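Local atomic coordinates of putative iron-regulated protein A (Parabacteroides distasonis ATCC 8503, PDB entry 4ECG), a protein that is of undetermined function but binds calcium ions and belongs to the imelysin-like (peptidase M75) family, being a putative iron-regulated protein. Residues M32-V36 with V225-I229; V36-D41 with A209-K213; N297-G301 with S314-T319; D203-Y208 with A219-G223. Residues are numbered along the deposited sequence.

Contact 1 of 4, residues M32-V36 with V225-I229; sequences MSAVV and VYQAI. With CA (calcium ion), chain C.
Met32, Ile229 and Val225 carry most of this contact between two helical segments, 32-36 on the long helix 29-68 and 225-229 at the start of helix 225-233. The segment axes approach to 9.4 Å and cross at +42°, with CA atoms nearest at Ser33-Val225 (6.0 Å) and Val36-Ile229 (6.7 Å). Met32, a selenomethionine with chi angles m, t, m, reaches across to the facing helix: its CB lies 3.6 Å from Val225 CG2, and its SE meets the Tyr226 ring, 3.6 Å from CE1 and 4.2 Å from the centroid, an oblique Met-aromatic contact. Ile229 (m, m) extends CD1 to Val35 CG1 at 3.7 Å and to Val36 CG2 at 4.0 Å. Val225 (p) puts its CG2 3.5 Å from Ser33 N, while Val36 CG2 rests 3.8 Å from Ala228 CB. This is helix-helix packing inside a mainly helical fold; Phe379 and Leu318 also touch Met32. Gln227 lies out of reach of segment 32-36 and binds calcium through OE1 at 2.2 Å, sharing the ion with Ser221 O and five waters. The chemistry is divided by helix face: apolar dispersion and a selenium-ring contact bury one side of 225-229, and Gln227 takes an amide oxygen to the metal.

Contact 2 of 4, residues V36-D41 with A209-K213; sequences VATFVD and AEAMK
Both segments are helical and run nearly antiparallel, their N-to-C directions 165° apart and their axes 9.5 Å apart at closest approach. Segment 36-41 lies on helix 29-68 and 209-213 on helix 208-214; the register pairs Ala37 with Lys213 (CA-CA 5.5 Å) and Val40 with Ala209 (6.1 Å). Val40 (t) sits centrally, with CG1 3.3 Å from Ala209 CB and CG2 4.0 Å from Met212 CB. Val36 (t) places CG1 3.5 Å from Met212 O and 4.2 Å from Met212 CE. The arrangement is an antiparallel helix pair within the mainly helical imelysin-like fold, apolar along its middle and charged along one margin. On the apolar side, selenomethionine Met212, with chi1 at -111° and chi2 t, brings SE 4.3 Å from Phe39 CE2 and 5.4 Å from the ring centroid, an oblique Met-aromatic contact; Phe39 also meets Phe94 edge-to-face. On the charged margin Lys213 (m, t, m, then chi4 at -142°) lays its CG 4.1 Å from Val40 CB and its CD 4.2 Å from Ala37 CB before NZ donates to Asp41 OD1 in a very short salt bridge of 2.4 Å. A long salt bridge, Lys213 NZ to Glu210 OE2 at 3.9 Å, extends the network.

Contact 3 of 4, residues N297-G301 with S314-T319; sequences NAYFG and SLHALT
Tyr299 (chi1 t, chi2 69°) stretches across the first turn of helix 315-322. One ring face receives His316 CB, 4.1 Å from the centroid in a CH-pi contact; CD1 lies 3.9 Å from Leu315 CB, and OH is 3.5 Å from Thr319 CB and hydrogen-bonded to Asp327. His316 (t, chi2 69°) gives ND1 to the same Asp327, and its ring has Phe300 CE1 (Phe300 chi1 m) over one face. The rings make an aromatic cluster: the His316 centroid lies 5.9 Å from that of Tyr299 and 5.2 Å from that of Phe300, both pairs oblique. Helix 284-300 ends here, Gly301 leaving it with phi 79°, and helix 315-322 begins after a loop; N-cap Ser314 (p) OG accepts from Ala317 N at 3.1 Å and is hydrogen-bonded to Ser311 O. CA register is Tyr299-Leu315 (5.1 Å) and Gly301-Ser314 (4.8 Å). His316 N donates to Tyr299 O at 2.9 Å, while water 6 bridges Ala298 O (2.6 Å) and Leu315 N (2.8 Å). Thr319 (m) OG1 donates to Leu315 O at 2.6 Å.

Contact 4 of 4, residues D203-Y208 with A219-G223; sequences DVPSSY and AYSIG. With CA (calcium ion), chain C.
At the apolar centre, the Tyr220 ring (chi1 m, chi2 -76°) receives Tyr208 CD1 over one face, with CD1 3.7 Å from Tyr220 CD2. The two ring centroids lie 5.0 Å apart with planes at 58°, an oblique pair. Tyr208 (t, chi2 82°) also meets Ile222 (m, t), whose CD1 is 3.8 Å from Tyr208 CZ, and its ring packs edge-to-face with Trp195. Farther out, Pro205 CD lies 3.9 Å from Tyr220 CZ, Val204 CG1 3.4 Å from Tyr220 OH and Ser206 OG 3.9 Å from Ala219 CB. The segments flank helix 208-214, with nearest CA pairs Ser206-Ala219 (7.7 Å) and Tyr208-Tyr220 (7.8 Å). Residues 203-207 are irregular loop before helical Tyr208 (phi/psi -78/-34°); residues 219-222 form a type I' turn, with 62/18° at Tyr220 and 63/29° at Ser221. Ser207 is the N-cap of helix 208-214, its OG accepting from Glu210 N and hydrogen-bonded to Trp195 O. At the polar edge Tyr220 OH donates to Ser206 O at 2.6 Å, with Asp203 O near the ring plane, 3.6 Å from Tyr220 CE1. Within the turn, Ser221 O binds calcium at 2.4 Å; Gln227 OE1 and five waters complete the observed ligands. A single tyrosine therefore ties the loop before helix 208-214 to the turn after it by ring packing and one hydrogen bond, while the next residue supplies a backbone carbonyl to the calcium.

Contacts 1, 2 and 3 are buried, whereas contact 4 is only partly so, lying among loops near the surface. Contacts 1 and 2 use successive turns of helix 29-68 and share Val36, which faces helices 225-233 and 208-214 together. Contact 4 brackets helix 208-214 and meets contact 2 where Ile222 CD1 packs on Met212 CG at 3.4 Å. Contacts 1 and 4 supply the two protein ligands of one calcium. Contact 3 joins contact 1 through Val35 and Leu318. Apolar packing across contact 1 gives way to a charged margin in contact 2, to backbone hydrogen bonding at helix ends in contact 3 and, in contact 4, to ring packing with a tyrosine hydroxyl hydrogen bond.

Contact 1 of 4, residues M32-V36 with V225-I229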
loop_
_atom_site.group_PDB
_atom_site.type_symbol
_atom_site.label_atom_id
_atom_site.label_comp_id
_atom_site.label_asym_id
_atom_site.label_seq_id
_atom_site.Cartn_x
_atom_site.Cartn_y
_atom_site.Cartn_z
HETATM N N MSE A 32 -19.697 -8.443 15.756
HETATM C CA MSE A 32 -18.929 -8.514 14.527
HETATM C C MSE A 32 -19.301 -7.377 13.575
HETATM O O MSE A 32 -18.432 -6.828 12.914
HETATM C CB MSE A 32 -19.163 -9.866 13.838
HETATM C CG MSE A 32 -18.298 -11.011 14.391
HETATM SE SE MSE A 32 -18.723 -12.699 13.591
HETATM C CE MSE A 32 -20.490 -12.959 14.267
ATOM N N SER A 33 -20.591 -7.037 13.516
ATOM C CA SER A 33 -21.060 -5.937 12.654
ATOM C C SER A 33 -20.448 -4.573 13.089
ATOM O O SER A 33 -20.090 -3.723 12.255
ATOM C CB SER A 33 -22.589 -5.908 12.676
ATOM O OG SER A 33 -23.088 -5.036 11.691
ATOM N N ALA A 34 -20.294 -4.394 14.397
ATOM C CA ALA A 34 -19.693 -3.146 14.952
ATOM C C ALA A 34 -18.185 -3.056 14.627
ATOM O O ALA A 34 -17.654 -1.973 14.421
ATOM C CB ALA A 34 -19.945 -3.022 16.465
ATOM N N VAL A 35 -17.499 -4.189 14.582
ATOM C CA VAL A 35 -16.099 -4.203 14.171
ATOM C C VAL A 35 -15.969 -3.741 12.703
ATOM O O VAL A 35 -15.138 -2.882 12.376
ATOM C CB VAL A 35 -15.472 -5.604 14.373
ATOM C CG1 VAL A 35 -14.162 -5.734 13.603
ATOM C CG2 VAL A 35 -15.330 -5.913 15.871
ATOM N N VAL A 36 -16.828 -4.279 11.844
ATOM C CA VAL A 36 -16.864 -3.896 10.419
ATOM C C VAL A 36 -17.235 -2.420 10.271
ATOM O O VAL A 36 -16.600 -1.699 9.520
ATOM C CB VAL A 36 -17.881 -4.787 9.644
ATOM C CG1 VAL A 36 -18.032 -4.314 8.212
ATOM C CG2 VAL A 36 -17.495 -6.261 9.740
ATOM N N VAL A 225 -22.101 -11.072 7.797
ATOM C CA VAL A 225 -21.079 -10.372 8.574
ATOM C C VAL A 225 -19.785 -11.171 8.642
ATOM O O VAL A 225 -18.697 -10.581 8.741
ATOM C CB VAL A 225 -21.542 -9.994 9.994
ATOM C CG1 VAL A 225 -21.703 -11.234 10.882
ATOM C CG2 VAL A 225 -20.563 -8.985 10.600
ATOM N N TYR A 226 -19.896 -12.498 8.617
ATOM C CA TYR A 226 -18.712 -13.357 8.600
ATOM C C TYR A 226 -17.915 -13.137 7.321
ATOM O O TYR A 226 -16.696 -13.181 7.328
ATOM C CB TYR A 226 -19.076 -14.846 8.732
ATOM C CG TYR A 226 -19.790 -15.261 10.018
ATOM C CD1 TYR A 226 -19.065 -15.547 11.178
ATOM C CD2 TYR A 226 -21.180 -15.383 10.069
ATOM C CE1 TYR A 226 -19.698 -15.922 12.359
ATOM C CE2 TYR A 226 -21.824 -15.762 11.243
ATOM C CZ TYR A 226 -21.073 -16.032 12.382
ATOM O OH TYR A 226 -21.674 -16.422 13.546
ATOM N N GLN A 227 -18.595 -12.912 6.215
ATOM C CA GLN A 227 -17.891 -12.625 5.010
ATOM C C GLN A 227 -17.160 -11.314 5.048
ATOM O O GLN A 227 -16.076 -11.213 4.501
ATOM C CB GLN A 227 -18.845 -12.678 3.813
ATOM C CG GLN A 227 -19.346 -14.103 3.557
ATOM C CD GLN A 227 -20.148 -14.235 2.277
ATOM O OE1 GLN A 227 -20.017 -13.440 1.340
ATOM N NE2 GLN A 227 -20.960 -15.249 2.230
ATOM N N ALA A 228 -17.740 -10.321 5.708
ATOM C CA ALA A 228 -17.121 -8.994 5.849
ATOM C C ALA A 228 -15.834 -9.045 6.682
ATOM O O ALA A 228 -14.834 -8.520 6.279
ATOM C CB ALA A 228 -18.117 -7.985 6.436
ATOM N N ILE A 229 -15.870 -9.686 7.842
ATOM C CA ILE A 229 -14.664 -9.926 8.643
ATOM C C ILE A 229 -13.619 -10.746 7.883
ATOM O O ILE A 229 -12.449 -10.446 7.963
ATOM C CB ILE A 229 -14.987 -10.687 9.981
ATOM C CG1 ILE A 229 -15.803 -9.840 10.976
ATOM C CG2 ILE A 229 -13.716 -11.102 10.698
ATOM C CD1 ILE A 229 -14.975 -8.752 11.597
HETATM CA CA CA C . -18.862 -13.338 -0.559
HETATM O O HOH W 1 -21.085 -13.745 -1.865
HETATM O O HOH W 2 -18.990 -15.632 -0.955
HETATM O O HOH W 3 -17.602 -13.347 -2.644
HETATM O O HOH W 4 -17.192 -14.378 0.721
HETATM O O HOH W 5 -17.202 -11.432 0.250
#

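Contact 2 of 4, residues V36-D41 with A209-K213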
loop_
_atom_site.group_PDB
_atom_site.type_symbol
_atom_site.label_atom_id
_atom_site.label_comp_id
_atom_site.label_asym_id
_atom_site.label_seq_id
_atom_site.Cartn_x
_atom_site.Cartn_y
_atom_site.Cartn_z
ATOM N N VAL A 36 -16.828 -4.279 11.844
ATOM C CA VAL A 36 -16.864 -3.896 10.419
ATOM C C VAL A 36 -17.235 -2.420 10.271
ATOM O O VAL A 36 -16.600 -1.699 9.520
ATOM C CB VAL A 36 -17.881 -4.787 9.644
ATOM C CG1 VAL A 36 -18.032 -4.314 8.212
ATOM C CG2 VAL A 36 -17.495 -6.261 9.740
ATOM N N ALA A 37 -18.250 -1.966 10.993
ATOM C CA ALA A 37 -18.609 -0.537 10.996
ATOM C C ALA A 37 -17.416 0.322 11.404
ATOM O O ALA A 37 -17.049 1.244 10.702
ATOM C CB ALA A 37 -19.857 -0.248 11.876
ATOM N N THR A 38 -16.769 -0.009 12.508
ATOM C CA THR A 38 -15.640 0.800 12.983
ATOM C C THR A 38 -14.461 0.735 11.997
ATOM O O THR A 38 -13.736 1.713 11.793
ATOM C CB THR A 38 -15.126 0.242 14.305
ATOM O OG1 THR A 38 -16.181 0.242 15.301
ATOM C CG2 THR A 38 -13.894 1.002 14.761
ATOM N N PHE A 39 -14.252 -0.430 11.382
ATOM C CA PHE A 39 -13.233 -0.530 10.344
ATOM C C PHE A 39 -13.519 0.478 9.208
ATOM O O PHE A 39 -12.642 1.250 8.843
ATOM C CB PHE A 39 -13.103 -1.962 9.769
ATOM C CG PHE A 39 -12.328 -1.990 8.489
ATOM C CD1 PHE A 39 -10.952 -1.858 8.503
ATOM C CD2 PHE A 39 -12.981 -2.038 7.281
ATOM C CE1 PHE A 39 -10.229 -1.818 7.327
ATOM C CE2 PHE A 39 -12.274 -1.999 6.097
ATOM C CZ PHE A 39 -10.894 -1.875 6.127
ATOM N N VAL A 40 -14.749 0.456 8.666
ATOM C CA VAL A 40 -15.144 1.303 7.541
ATOM C C VAL A 40 -15.075 2.782 7.910
ATOM O O VAL A 40 -14.594 3.566 7.107
ATOM C CB VAL A 40 -16.550 0.974 6.994
ATOM C CG1 VAL A 40 -16.987 2.003 5.942
ATOM C CG2 VAL A 40 -16.589 -0.446 6.421
ATOM N N ASP A 41 -15.518 3.159 9.118
ATOM C CA ASP A 41 -15.660 4.587 9.485
ATOM C C ASP A 41 -14.398 5.181 10.126
ATOM O O ASP A 41 -14.146 6.374 10.014
ATOM C CB ASP A 41 -16.862 4.807 10.424
ATOM C CG ASP A 41 -18.242 4.548 9.739
ATOM O OD1 ASP A 41 -18.375 4.732 8.503
ATOM O OD2 ASP A 41 -19.207 4.183 10.464
ATOM N N ALA A 209 -18.601 1.360 1.138
ATOM C CA ALA A 209 -18.659 1.458 2.591
ATOM C C ALA A 209 -20.007 0.948 3.078
ATOM O O ALA A 209 -20.082 0.236 4.092
ATOM C CB ALA A 209 -18.424 2.897 3.088
ATOM N N GLU A 210 -21.066 1.329 2.381
ATOM C CA GLU A 210 -22.400 0.947 2.787
ATOM C C GLU A 210 -22.617 -0.547 2.570
ATOM O O GLU A 210 -23.144 -1.234 3.449
ATOM C CB GLU A 210 -23.458 1.778 2.054
ATOM C CG GLU A 210 -23.556 3.242 2.517
ATOM C CD GLU A 210 -23.840 3.425 4.031
ATOM O OE1 GLU A 210 -24.731 2.704 4.608
ATOM O OE2 GLU A 210 -23.165 4.309 4.641
ATOM N N ALA A 211 -22.195 -1.074 1.422
ATOM C CA ALA A 211 -22.339 -2.507 1.176
ATOM C C ALA A 211 -21.578 -3.270 2.244
ATOM O O ALA A 211 -22.085 -4.285 2.771
ATOM C CB ALA A 211 -21.828 -2.876 -0.187
HETATM N N MSE A 212 -20.380 -2.790 2.618
HETATM C CA MSE A 212 -19.690 -3.460 3.733
HETATM C C MSE A 212 -20.432 -3.325 5.075
HETATM O O MSE A 212 -20.531 -4.327 5.812
HETATM C CB MSE A 212 -18.217 -3.091 3.863
HETATM C CG MSE A 212 -17.262 -4.268 3.518
HETATM SE SE MSE A 212 -15.570 -3.811 4.114
HETATM C CE MSE A 212 -15.283 -5.359 5.168
ATOM N N LYS A 213 -20.959 -2.138 5.411
ATOM C CA LYS A 213 -21.669 -1.994 6.693
ATOM C C LYS A 213 -22.949 -2.848 6.716
ATOM O O LYS A 213 -23.219 -3.491 7.708
ATOM C CB LYS A 213 -21.890 -0.517 7.080
ATOM C CG LYS A 213 -20.563 0.162 7.509
ATOM C CD LYS A 213 -20.668 1.546 8.149
ATOM C CE LYS A 213 -21.094 2.609 7.159
ATOM N NZ LYS A 213 -20.392 3.881 7.404
#

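Contact 3 of 4, residues N297-G301 with S314-T319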
loop_
_atom_site.group_PDB
_atom_site.type_symbol
_atom_site.label_atom_id
_atom_site.label_comp_id
_atom_site.label_asym_id
_atom_site.label_seq_id
_atom_site.Cartn_x
_atom_site.Cartn_y
_atom_site.Cartn_z
ATOM N N ASN A 297 -3.506 -0.747 12.158
ATOM C CA ASN A 297 -4.696 0.106 12.195
ATOM C C ASN A 297 -5.933 -0.708 12.093
ATOM O O ASN A 297 -6.894 -0.452 12.816
ATOM C CB ASN A 297 -4.653 1.088 11.005
ATOM C CG ASN A 297 -3.593 2.181 11.168
ATOM O OD1 ASN A 297 -2.944 2.348 12.253
ATOM N ND2 ASN A 297 -3.408 2.950 10.086
ATOM N N ALA A 298 -5.920 -1.659 11.143
ATOM C CA ALA A 298 -7.054 -2.558 10.899
ATOM C C ALA A 298 -7.396 -3.388 12.143
ATOM O O ALA A 298 -8.573 -3.586 12.421
ATOM C CB ALA A 298 -6.774 -3.530 9.733
ATOM N N TYR A 299 -6.373 -3.903 12.838
ATOM C CA TYR A 299 -6.553 -4.877 13.896
ATOM C C TYR A 299 -7.053 -4.162 15.152
ATOM O O TYR A 299 -7.838 -4.721 15.913
ATOM C CB TYR A 299 -5.209 -5.588 14.198
ATOM C CG TYR A 299 -5.259 -6.736 15.184
ATOM C CD1 TYR A 299 -5.880 -7.910 14.860
ATOM C CD2 TYR A 299 -4.676 -6.641 16.463
ATOM C CE1 TYR A 299 -5.965 -8.935 15.773
ATOM C CE2 TYR A 299 -4.743 -7.684 17.376
ATOM C CZ TYR A 299 -5.383 -8.834 17.008
ATOM O OH TYR A 299 -5.486 -9.917 17.871
ATOM N N PHE A 300 -6.530 -2.956 15.397
ATOM C CA PHE A 300 -6.879 -2.200 16.593
ATOM C C PHE A 300 -8.023 -1.227 16.326
ATOM O O PHE A 300 -8.476 -0.569 17.225
ATOM C CB PHE A 300 -5.640 -1.457 17.176
ATOM C CG PHE A 300 -4.566 -2.380 17.695
ATOM C CD1 PHE A 300 -4.803 -3.200 18.767
ATOM C CD2 PHE A 300 -3.340 -2.471 17.082
ATOM C CE1 PHE A 300 -3.821 -4.078 19.241
ATOM C CE2 PHE A 300 -2.353 -3.320 17.542
ATOM C CZ PHE A 300 -2.605 -4.140 18.625
ATOM N N GLY A 301 -8.475 -1.104 15.089
ATOM C CA GLY A 301 -9.712 -0.377 14.835
ATOM C C GLY A 301 -9.644 1.131 14.824
ATOM O O GLY A 301 -10.632 1.777 15.096
ATOM N N SER A 314 -13.008 -3.796 17.761
ATOM C CA SER A 314 -11.854 -4.137 16.931
ATOM C C SER A 314 -11.711 -5.627 16.848
ATOM O O SER A 314 -12.211 -6.346 17.722
ATOM C CB SER A 314 -10.550 -3.588 17.543
ATOM O OG SER A 314 -10.403 -3.907 18.922
ATOM N N LEU A 315 -10.985 -6.070 15.821
ATOM C CA LEU A 315 -10.581 -7.460 15.694
ATOM C C LEU A 315 -9.760 -7.840 16.900
ATOM O O LEU A 315 -9.798 -9.012 17.348
ATOM C CB LEU A 315 -9.742 -7.727 14.427
ATOM C CG LEU A 315 -10.500 -7.862 13.130
ATOM C CD1 LEU A 315 -9.541 -7.897 11.905
ATOM C CD2 LEU A 315 -11.410 -9.066 13.275
ATOM N N HIS A 316 -8.998 -6.878 17.415
ATOM C CA HIS A 316 -8.244 -7.090 18.650
ATOM C C HIS A 316 -9.127 -7.511 19.783
ATOM O O HIS A 316 -8.856 -8.502 20.450
ATOM C CB HIS A 316 -7.480 -5.834 19.018
ATOM C CG HIS A 316 -6.989 -5.815 20.429
ATOM N ND1 HIS A 316 -6.021 -6.633 20.865
ATOM C CD2 HIS A 316 -7.364 -5.022 21.517
ATOM C CE1 HIS A 316 -5.800 -6.391 22.188
ATOM N NE2 HIS A 316 -6.621 -5.406 22.574
ATOM N N ALA A 317 -10.200 -6.774 20.005
ATOM C CA ALA A 317 -11.085 -7.078 21.113
ATOM C C ALA A 317 -11.694 -8.454 20.895
ATOM O O ALA A 317 -11.717 -9.255 21.815
ATOM C CB ALA A 317 -12.183 -6.029 21.231
ATOM N N LEU A 318 -12.175 -8.745 19.683
ATOM C CA LEU A 318 -12.849 -10.021 19.463
ATOM C C LEU A 318 -11.862 -11.177 19.629
ATOM O O LEU A 318 -12.171 -12.159 20.297
ATOM C CB LEU A 318 -13.526 -10.093 18.104
ATOM C CG LEU A 318 -14.749 -9.211 17.839
ATOM C CD1 LEU A 318 -15.302 -9.578 16.455
ATOM C CD2 LEU A 318 -15.792 -9.322 18.929
ATOM N N THR A 319 -10.656 -11.045 19.085
ATOM C CA THR A 319 -9.645 -12.090 19.282
ATOM C C THR A 319 -9.290 -12.300 20.760
ATOM O O THR A 319 -9.182 -13.442 21.225
ATOM C CB THR A 319 -8.388 -11.721 18.508
ATOM O OG1 THR A 319 -8.793 -11.351 17.196
ATOM C CG2 THR A 319 -7.379 -12.857 18.477
HETATM O O HOH W 6 -10.639 -4.076 13.885
#

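Contact 4 of 4, residues D203-Y208 with A219-G223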
loop_
_atom_site.group_PDB
_atom_site.type_symbol
_atom_site.label_atom_id
_atom_site.label_comp_id
_atom_site.label_asym_id
_atom_site.label_seq_id
_atom_site.Cartn_x
_atom_site.Cartn_y
_atom_site.Cartn_z
ATOM N N ASP A 203 -18.674 -1.595 -12.672
ATOM C CA ASP A 203 -17.815 -2.218 -11.640
ATOM C C ASP A 203 -18.035 -1.702 -10.167
ATOM O O ASP A 203 -17.803 -2.410 -9.196
ATOM C CB ASP A 203 -16.336 -1.945 -11.961
ATOM C CG ASP A 203 -15.872 -2.509 -13.292
ATOM O OD1 ASP A 203 -16.453 -3.466 -13.847
ATOM O OD2 ASP A 203 -14.842 -1.977 -13.742
ATOM N N VAL A 204 -18.399 -0.435 -10.029
ATOM C CA VAL A 204 -18.590 0.193 -8.723
ATOM C C VAL A 204 -19.849 1.044 -8.768
ATOM O O VAL A 204 -19.783 2.272 -8.883
ATOM C CB VAL A 204 -17.395 1.097 -8.340
ATOM C CG1 VAL A 204 -17.662 1.734 -6.984
ATOM C CG2 VAL A 204 -16.089 0.306 -8.379
ATOM N N PRO A 205 -21.017 0.385 -8.705
ATOM C CA PRO A 205 -22.256 1.130 -8.846
ATOM C C PRO A 205 -22.621 1.954 -7.640
ATOM O O PRO A 205 -23.055 3.059 -7.796
ATOM C CB PRO A 205 -23.311 0.033 -9.084
ATOM C CG PRO A 205 -22.696 -1.240 -8.581
ATOM C CD PRO A 205 -21.221 -1.076 -8.775
ATOM N N SER A 206 -22.470 1.391 -6.453
ATOM C CA SER A 206 -22.974 2.003 -5.213
ATOM C C SER A 206 -21.852 2.082 -4.141
ATOM O O SER A 206 -20.740 1.633 -4.336
ATOM C CB SER A 206 -24.188 1.223 -4.707
ATOM O OG SER A 206 -23.840 -0.118 -4.389
ATOM N N SER A 207 -22.152 2.680 -3.014
ATOM C CA SER A 207 -21.147 2.875 -1.987
ATOM C C SER A 207 -20.574 1.554 -1.471
ATOM O O SER A 207 -21.313 0.667 -1.112
ATOM C CB SER A 207 -21.763 3.661 -0.831
ATOM O OG SER A 207 -20.892 3.678 0.283
ATOM N N TYR A 208 -19.254 1.428 -1.436
ATOM C CA TYR A 208 -18.651 0.184 -0.971
ATOM C C TYR A 208 -18.725 0.178 0.513
ATOM O O TYR A 208 -18.891 -0.881 1.082
ATOM C CB TYR A 208 -17.196 -0.017 -1.453
ATOM C CG TYR A 208 -16.723 -1.457 -1.296
ATOM C CD1 TYR A 208 -17.034 -2.409 -2.238
ATOM C CD2 TYR A 208 -15.998 -1.856 -0.161
ATOM C CE1 TYR A 208 -16.621 -3.731 -2.070
ATOM C CE2 TYR A 208 -15.573 -3.174 0.021
ATOM C CZ TYR A 208 -15.890 -4.119 -0.939
ATOM O OH TYR A 208 -15.487 -5.452 -0.756
ATOM N N ALA A 219 -24.975 -5.854 -2.460
ATOM C CA ALA A 219 -23.927 -5.406 -3.411
ATOM C C ALA A 219 -22.540 -6.026 -3.119
ATOM O O ALA A 219 -22.171 -6.300 -1.939
ATOM C CB ALA A 219 -23.838 -3.871 -3.442
ATOM N N TYR A 220 -21.796 -6.260 -4.203
ATOM C CA TYR A 220 -20.404 -6.717 -4.141
ATOM C C TYR A 220 -20.183 -8.109 -3.472
ATOM O O TYR A 220 -19.072 -8.449 -3.080
ATOM C CB TYR A 220 -19.538 -5.637 -3.466
ATOM C CG TYR A 220 -19.675 -4.235 -4.070
ATOM C CD1 TYR A 220 -19.070 -3.913 -5.270
ATOM C CD2 TYR A 220 -20.405 -3.250 -3.440
ATOM C CE1 TYR A 220 -19.195 -2.649 -5.839
ATOM C CE2 TYR A 220 -20.524 -1.977 -3.982
ATOM C CZ TYR A 220 -19.913 -1.684 -5.200
ATOM O OH TYR A 220 -20.002 -0.414 -5.765
ATOM N N SER A 221 -21.234 -8.919 -3.344
ATOM C CA SER A 221 -21.089 -10.291 -2.833
ATOM C C SER A 221 -20.588 -10.336 -1.384
ATOM O O SER A 221 -19.919 -11.287 -0.984
ATOM C CB SER A 221 -20.141 -11.131 -3.742
ATOM O OG SER A 221 -20.690 -11.285 -5.020
ATOM N N ILE A 222 -20.903 -9.305 -0.604
ATOM C CA ILE A 222 -20.636 -9.352 0.826
ATOM C C ILE A 222 -21.938 -9.817 1.439
ATOM O O ILE A 222 -22.860 -9.026 1.568
ATOM C CB ILE A 222 -20.218 -7.995 1.413
ATOM C CG1 ILE A 222 -19.099 -7.395 0.549
ATOM C CG2 ILE A 222 -19.856 -8.215 2.894
ATOM C CD1 ILE A 222 -18.637 -6.016 0.969
ATOM N N GLY A 223 -22.009 -11.106 1.769
ATOM C CA GLY A 223 -23.304 -11.811 1.948
ATOM C C GLY A 223 -23.795 -11.864 3.381
ATOM O O GLY A 223 -24.984 -12.050 3.643
HETATM CA CA CA C . -18.862 -13.338 -0.559
HETATM O O HOH W 1 -21.085 -13.745 -1.865
HETATM O O HOH W 2 -18.990 -15.632 -0.955
HETATM O O HOH W 3 -17.602 -13.347 -2.644
HETATM O O HOH W 4 -17.192 -14.378 0.721
HETATM O O HOH W 5 -17.202 -11.432 0.250
#